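PDB 2NV9: A207R protein, arginine decarboxylase from Paramecium bursaria Chlorella virus 1, which catalyses the decarboxylation of arginine, using pyridoxal 5'-phosphate as cofactor, and belongs to the class-II ornithine/lysine/arginine decarboxylase family. Local coordinates for residues B[256-261]-B[350-355]; B[45-50]-B[64-69]. The protein carries 1 engineered substitution. All blocks are in the same frame, centred on the assembly; numbering follows the deposited sequence.

Both contacts are buried and lie near the centre of the chain, and both touch the same pyridoxal phosphate, but they join different elements. Contact 2 pairs two neighbouring parallel strands of the TIM barrel by regular backbone hydrogen bonds and meets the cofactor at its ring and aldehyde end. Contact 1 is irregular: helix 255-258 and the turn after it meet a loop that follows strand 344-347, with a single backbone bond and small side chains, and Tyr353 reaches the phosphate. The two also meet directly. Gly351 O probably accepts a hydrogen bond from Asn50 ND2 at 2.8 Å, and Ala352 CB packs on Cys49 SG at 3.6 Å, tying 350-355 to the end of 45-50.

Contact 1 of 2, residues B[256-261]-B[350-355]; sequences FFAEHY and WGAYTN. With PLP (pyridoxal-5'-phosphate), chain J.
Glu259 and Ala352 bring the two backbones to a CA-CA distance of 4.4 Å, where Gly351 N donates a hydrogen bond to Glu259 O (3.1 Å). Beside it, Gly351 CA makes a C-H...O contact with Ala258 O at 3.2 Å; this oxygen also accepts the backbone N-H of Tyr261. Gly351 has no side chain, and its CA lies directly against this carbonyl. The side chains in between are small. Ala352 CB rests on the backbone of Glu259, 3.7 Å from Glu259 N, and touches Ala258 CB at 4.3 Å. Of the Glu259 side chain, CB makes the contact, 4.1 Å from Ala352 CB; with CG anti to the backbone N (chi1 -175°) and the chain extended beyond, its carboxylate is carried away from the loop. Within the loop, Thr354 OG1 donates to Trp350 O from above the carbonyl plane, while Thr354 CG2 sits over one face of the indole, 3.3 Å above its plane and toward the rim. Trp350 NE1 is bonded to Gly289 O. Tyr353 turns toward the cofactor, and its OH donates a short hydrogen bond of 2.5 Å to PLP O3P, with that oxygen at the ring's edge and near its plane. Phe361 of the second subunit packs on Tyr353. Arg255 N and Gly254 N, just before 256-261, also donate hydrogen bonds to PLP, so the contact joins helix 255-258 and the Tyr353 loop at the phosphate-binding site of this TIM-barrel decarboxylase.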
# COMPACT_ATOMS: atom_id res chain seq x y z
N PHE B 256 19.94 -5.64 -2.14
CA PHE B 256 21.31 -6.01 -1.73
C PHE B 256 21.85 -5.02 -0.69
O PHE B 256 22.41 -5.42 0.33
CB PHE B 256 22.27 -6.12 -2.94
CG PHE B 256 23.64 -6.62 -2.58
CD1 PHE B 256 23.96 -8.00 -2.67
CD2 PHE B 256 24.63 -5.74 -2.13
CE1 PHE B 256 25.23 -8.46 -2.33
CE2 PHE B 256 25.90 -6.21 -1.78
CZ PHE B 256 26.20 -7.57 -1.87
N PHE B 257 21.66 -3.73 -0.96
CA PHE B 257 22.18 -2.67 -0.10
C PHE B 257 21.18 -2.22 0.96
O PHE B 257 21.56 -1.94 2.07
CB PHE B 257 22.67 -1.46 -0.94
CG PHE B 257 23.85 -1.78 -1.81
CD1 PHE B 257 25.08 -2.12 -1.25
CD2 PHE B 257 23.73 -1.76 -3.20
CE1 PHE B 257 26.17 -2.44 -2.04
CE2 PHE B 257 24.84 -2.07 -4.01
CZ PHE B 257 26.05 -2.41 -3.42
N ALA B 258 19.90 -2.18 0.62
CA ALA B 258 18.89 -1.62 1.51
C ALA B 258 18.41 -2.57 2.65
O ALA B 258 18.14 -2.12 3.77
CB ALA B 258 17.72 -1.03 0.71
N GLU B 259 18.36 -3.88 2.38
CA GLU B 259 17.81 -4.84 3.32
C GLU B 259 18.34 -4.70 4.74
O GLU B 259 17.55 -4.56 5.66
CB GLU B 259 17.98 -6.30 2.83
CG GLU B 259 17.29 -7.31 3.75
CD GLU B 259 17.48 -8.75 3.29
OE1 GLU B 259 18.08 -8.92 2.23
OE2 GLU B 259 17.05 -9.71 4.00
N HIS B 260 19.66 -4.70 4.90
CA HIS B 260 20.31 -4.67 6.22
C HIS B 260 20.57 -3.28 6.77
O HIS B 260 21.16 -3.14 7.84
CB HIS B 260 21.63 -5.46 6.18
CG HIS B 260 21.46 -6.86 5.67
ND1 HIS B 260 20.60 -7.76 6.26
CD2 HIS B 260 22.02 -7.50 4.61
CE1 HIS B 260 20.63 -8.90 5.58
NE2 HIS B 260 21.49 -8.77 4.58
N TYR B 261 20.15 -2.26 6.02
CA TYR B 261 20.39 -0.86 6.40
C TYR B 261 19.66 -0.47 7.70
O TYR B 261 20.20 0.29 8.51
CB TYR B 261 19.94 0.07 5.27
CG TYR B 261 20.07 1.57 5.52
CD1 TYR B 261 21.28 2.13 5.97
CD2 TYR B 261 18.98 2.42 5.30
CE1 TYR B 261 21.40 3.52 6.19
CE2 TYR B 261 19.09 3.81 5.51
CZ TYR B 261 20.30 4.34 5.96
OH TYR B 261 20.42 5.70 6.19
N TRP B 350 15.27 -4.70 7.98
CA TRP B 350 13.96 -4.20 7.57
C TRP B 350 14.06 -2.90 6.75
O TRP B 350 13.28 -1.98 6.96
CB TRP B 350 13.02 -4.05 8.79
CG TRP B 350 11.58 -4.34 8.40
CD1 TRP B 350 10.58 -3.43 8.26
CD2 TRP B 350 11.03 -5.60 8.04
NE1 TRP B 350 9.42 -4.04 7.86
CE2 TRP B 350 9.67 -5.37 7.69
CE3 TRP B 350 11.53 -6.90 7.98
CZ2 TRP B 350 8.81 -6.41 7.29
CZ3 TRP B 350 10.69 -7.92 7.59
CH2 TRP B 350 9.32 -7.67 7.27
N GLY B 351 15.02 -2.84 5.82
CA GLY B 351 15.24 -1.59 5.05
C GLY B 351 14.81 -1.65 3.59
O GLY B 351 14.80 -0.61 2.91
N ALA B 352 14.48 -2.86 3.11
CA ALA B 352 14.16 -3.04 1.67
C ALA B 352 12.66 -3.16 1.42
O ALA B 352 12.04 -4.08 1.90
CB ALA B 352 14.93 -4.27 1.04
N TYR B 353 12.10 -2.20 0.66
CA TYR B 353 10.64 -2.18 0.38
C TYR B 353 9.84 -2.14 1.68
O TYR B 353 8.84 -2.88 1.85
CB TYR B 353 10.20 -3.36 -0.54
CG TYR B 353 11.03 -3.40 -1.78
CD1 TYR B 353 10.86 -2.42 -2.78
CD2 TYR B 353 11.99 -4.41 -1.98
CE1 TYR B 353 11.66 -2.40 -3.94
CE2 TYR B 353 12.80 -4.41 -3.12
CZ TYR B 353 12.65 -3.39 -4.10
OH TYR B 353 13.42 -3.39 -5.24
N THR B 354 10.25 -1.23 2.57
CA THR B 354 9.59 -1.16 3.86
C THR B 354 9.03 0.25 4.04
O THR B 354 7.87 0.49 3.76
CB THR B 354 10.53 -1.61 5.03
OG1 THR B 354 11.75 -0.84 5.02
CG2 THR B 354 10.86 -3.11 4.89
N ASN B 355 9.87 1.18 4.44
CA ASN B 355 9.44 2.56 4.61
C ASN B 355 8.93 3.21 3.32
O ASN B 355 8.09 4.09 3.38
CB ASN B 355 10.55 3.40 5.22
CG ASN B 355 11.90 3.23 4.50
OD1 ASN B 355 12.56 2.22 4.66
ND2 ASN B 355 12.34 4.25 3.78
N1 PLP J . 15.74 -2.65 -11.50
C2 PLP J . 14.48 -2.69 -11.92
C2A PLP J . 14.12 -2.35 -13.39
C3 PLP J . 13.48 -3.09 -11.03
O3 PLP J . 12.22 -3.14 -11.50
C4 PLP J . 13.79 -3.42 -9.71
C4A PLP J . 12.67 -3.88 -8.69
O4A PLP J . 11.82 -4.76 -9.00
C5 PLP J . 15.12 -3.32 -9.31
C6 PLP J . 16.07 -2.94 -10.26
C5A PLP J . 15.66 -3.63 -7.91
O4P PLP J . 15.33 -5.00 -7.54
P PLP J . 15.99 -5.65 -6.27
O1P PLP J . 15.40 -6.99 -6.02
O2P PLP J . 17.55 -5.68 -6.37
O3P PLP J . 15.59 -4.65 -5.05

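Contact 2 of 2, residues B[45-50]-B[64-69]; sequences YAVKCN and VNFDCA. With PLP (pyridoxal-5'-phosphate), chain J.
Part of the cofactor site is formed where two adjacent TIM-barrel strands end, in a beta-alpha-beta unit whose strands 41-46 and 65-68 run parallel. Tyr45 N donates to Asn65 O and Tyr45 O accepts from Asp67 N, both at 2.8 Å; Val47 N then donates to Asp67 O at 3.2 Å. A water accepts from Lys48 N and donates to Asp67 O. Ala46 and Asp67 share the face toward the cofactor. Asp67 CG lies anti to the backbone N (chi1 160°), and OD1 stands above the plane of the pyridine ring, displaced outward past its rim, 3.3 Å from PLP N1 and 3.6 Å from Ala46 CB. Lys48 NZ is bonded covalently to PLP C4A, a bond stretched in the model. On the face of Tyr45 and Phe66, Phe66 CD1 is met at 3.9 Å by CG1 of Val47, just past the strand, the side chains crossing at about a right angle. Tyr45 CB touches Val64 CG2, and Tyr45 OH donates a hydrogen bond to a lone pair of Asn50 O, in the carbonyl plane. Helix 53-61 packs on Tyr45 and Val64, helix 71-79 on Val47 and Cys68; strand 87-89 flanks 65-68, and 248-251 flanks 41-46.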
# COMPACT_ATOMS: atom_id res chain seq x y z
N TYR B 45 22.30 1.92 -7.80
CA TYR B 45 21.35 1.62 -6.74
C TYR B 45 19.89 1.94 -7.13
O TYR B 45 19.60 3.05 -7.58
CB TYR B 45 21.72 2.34 -5.44
CG TYR B 45 20.66 2.16 -4.36
CD1 TYR B 45 19.85 3.23 -3.97
CD2 TYR B 45 20.44 0.90 -3.76
CE1 TYR B 45 18.91 3.10 -2.99
CE2 TYR B 45 19.46 0.74 -2.79
CZ TYR B 45 18.70 1.83 -2.41
OH TYR B 45 17.76 1.71 -1.44
N ALA B 46 19.00 0.95 -6.98
CA ALA B 46 17.58 1.13 -7.28
C ALA B 46 16.93 1.95 -6.14
O ALA B 46 16.56 1.42 -5.10
CB ALA B 46 16.85 -0.22 -7.48
N VAL B 47 16.84 3.26 -6.36
CA VAL B 47 16.36 4.19 -5.30
C VAL B 47 14.93 3.85 -4.81
O VAL B 47 14.59 4.12 -3.66
CB VAL B 47 16.66 5.75 -5.54
CG1 VAL B 47 17.64 6.07 -6.71
CG2 VAL B 47 15.40 6.69 -5.47
N LYS B 48 14.13 3.19 -5.66
CA LYS B 48 12.74 2.82 -5.29
C LYS B 48 12.71 1.89 -4.08
O LYS B 48 11.75 1.89 -3.35
CB LYS B 48 12.00 2.19 -6.44
CG LYS B 48 12.65 0.89 -6.91
CD LYS B 48 11.79 0.22 -7.93
CE LYS B 48 12.47 -1.05 -8.32
NZ LYS B 48 11.53 -2.19 -8.54
N CYS B 49 13.77 1.14 -3.85
CA CYS B 49 13.83 0.16 -2.78
C CYS B 49 13.88 0.84 -1.39
O CYS B 49 13.30 0.33 -0.44
CB CYS B 49 15.04 -0.75 -2.97
SG CYS B 49 15.21 -2.03 -1.74
N ASN B 50 14.58 1.99 -1.31
CA ASN B 50 14.69 2.77 -0.09
C ASN B 50 15.30 4.12 -0.47
O ASN B 50 16.44 4.20 -0.88
CB ASN B 50 15.56 2.10 0.99
CG ASN B 50 15.44 2.78 2.38
OD1 ASN B 50 15.16 3.98 2.48
ND2 ASN B 50 15.69 2.01 3.45
N VAL B 64 28.87 5.00 -5.73
CA VAL B 64 27.87 4.12 -6.30
C VAL B 64 26.90 4.96 -7.12
O VAL B 64 26.58 6.09 -6.74
CB VAL B 64 27.19 3.08 -5.27
CG1 VAL B 64 27.65 3.27 -3.85
CG2 VAL B 64 25.65 3.02 -5.38
N ASN B 65 26.50 4.44 -8.26
CA ASN B 65 25.61 5.15 -9.16
C ASN B 65 24.12 4.89 -8.85
O ASN B 65 23.79 4.28 -7.83
CB ASN B 65 26.02 4.86 -10.62
CG ASN B 65 27.37 5.51 -10.99
OD1 ASN B 65 27.96 6.21 -10.18
ND2 ASN B 65 27.85 5.26 -12.19
N PHE B 66 23.23 5.32 -9.73
CA PHE B 66 21.81 5.31 -9.43
C PHE B 66 20.89 4.84 -10.55
O PHE B 66 21.10 5.14 -11.74
CB PHE B 66 21.37 6.71 -8.90
CG PHE B 66 22.03 7.08 -7.64
CD1 PHE B 66 21.51 6.67 -6.41
CD2 PHE B 66 23.21 7.81 -7.66
CE1 PHE B 66 22.14 7.01 -5.21
CE2 PHE B 66 23.85 8.18 -6.46
CZ PHE B 66 23.33 7.79 -5.25
N ASP B 67 19.88 4.05 -10.16
CA ASP B 67 18.82 3.62 -11.03
C ASP B 67 17.58 4.38 -10.56
O ASP B 67 17.04 4.10 -9.46
CB ASP B 67 18.63 2.07 -10.92
CG ASP B 67 17.27 1.58 -11.39
OD1 ASP B 67 16.92 0.41 -11.07
OD2 ASP B 67 16.53 2.32 -12.05
N CYS B 68 17.12 5.32 -11.38
CA CYS B 68 15.91 6.11 -11.07
C CYS B 68 14.72 5.68 -11.93
O CYS B 68 14.88 5.43 -13.11
CB CYS B 68 16.16 7.61 -11.24
SG CYS B 68 17.38 8.30 -10.09
N ALA B 69 13.54 5.61 -11.33
CA ALA B 69 12.36 5.03 -11.95
C ALA B 69 11.32 6.07 -12.42
O ALA B 69 10.35 5.74 -13.13
CB ALA B 69 11.70 4.07 -10.97
N1 PLP J . 15.74 -2.65 -11.50
C2 PLP J . 14.48 -2.69 -11.92
C2A PLP J . 14.12 -2.35 -13.39
C3 PLP J . 13.48 -3.09 -11.03
O3 PLP J . 12.22 -3.14 -11.50
C4 PLP J . 13.79 -3.42 -9.71
C4A PLP J . 12.67 -3.88 -8.69
O4A PLP J . 11.82 -4.76 -9.00
C5 PLP J . 15.12 -3.32 -9.31
C6 PLP J . 16.07 -2.94 -10.26
C5A PLP J . 15.66 -3.63 -7.91
O4P PLP J . 15.33 -5.00 -7.54
P PLP J . 15.99 -5.65 -6.27
O1P PLP J . 15.40 -6.99 -6.02
O2P PLP J . 17.55 -5.68 -6.37
O3P PLP J . 15.59 -4.65 -5.05
O HOH W 1 14.69 3.24 -8.45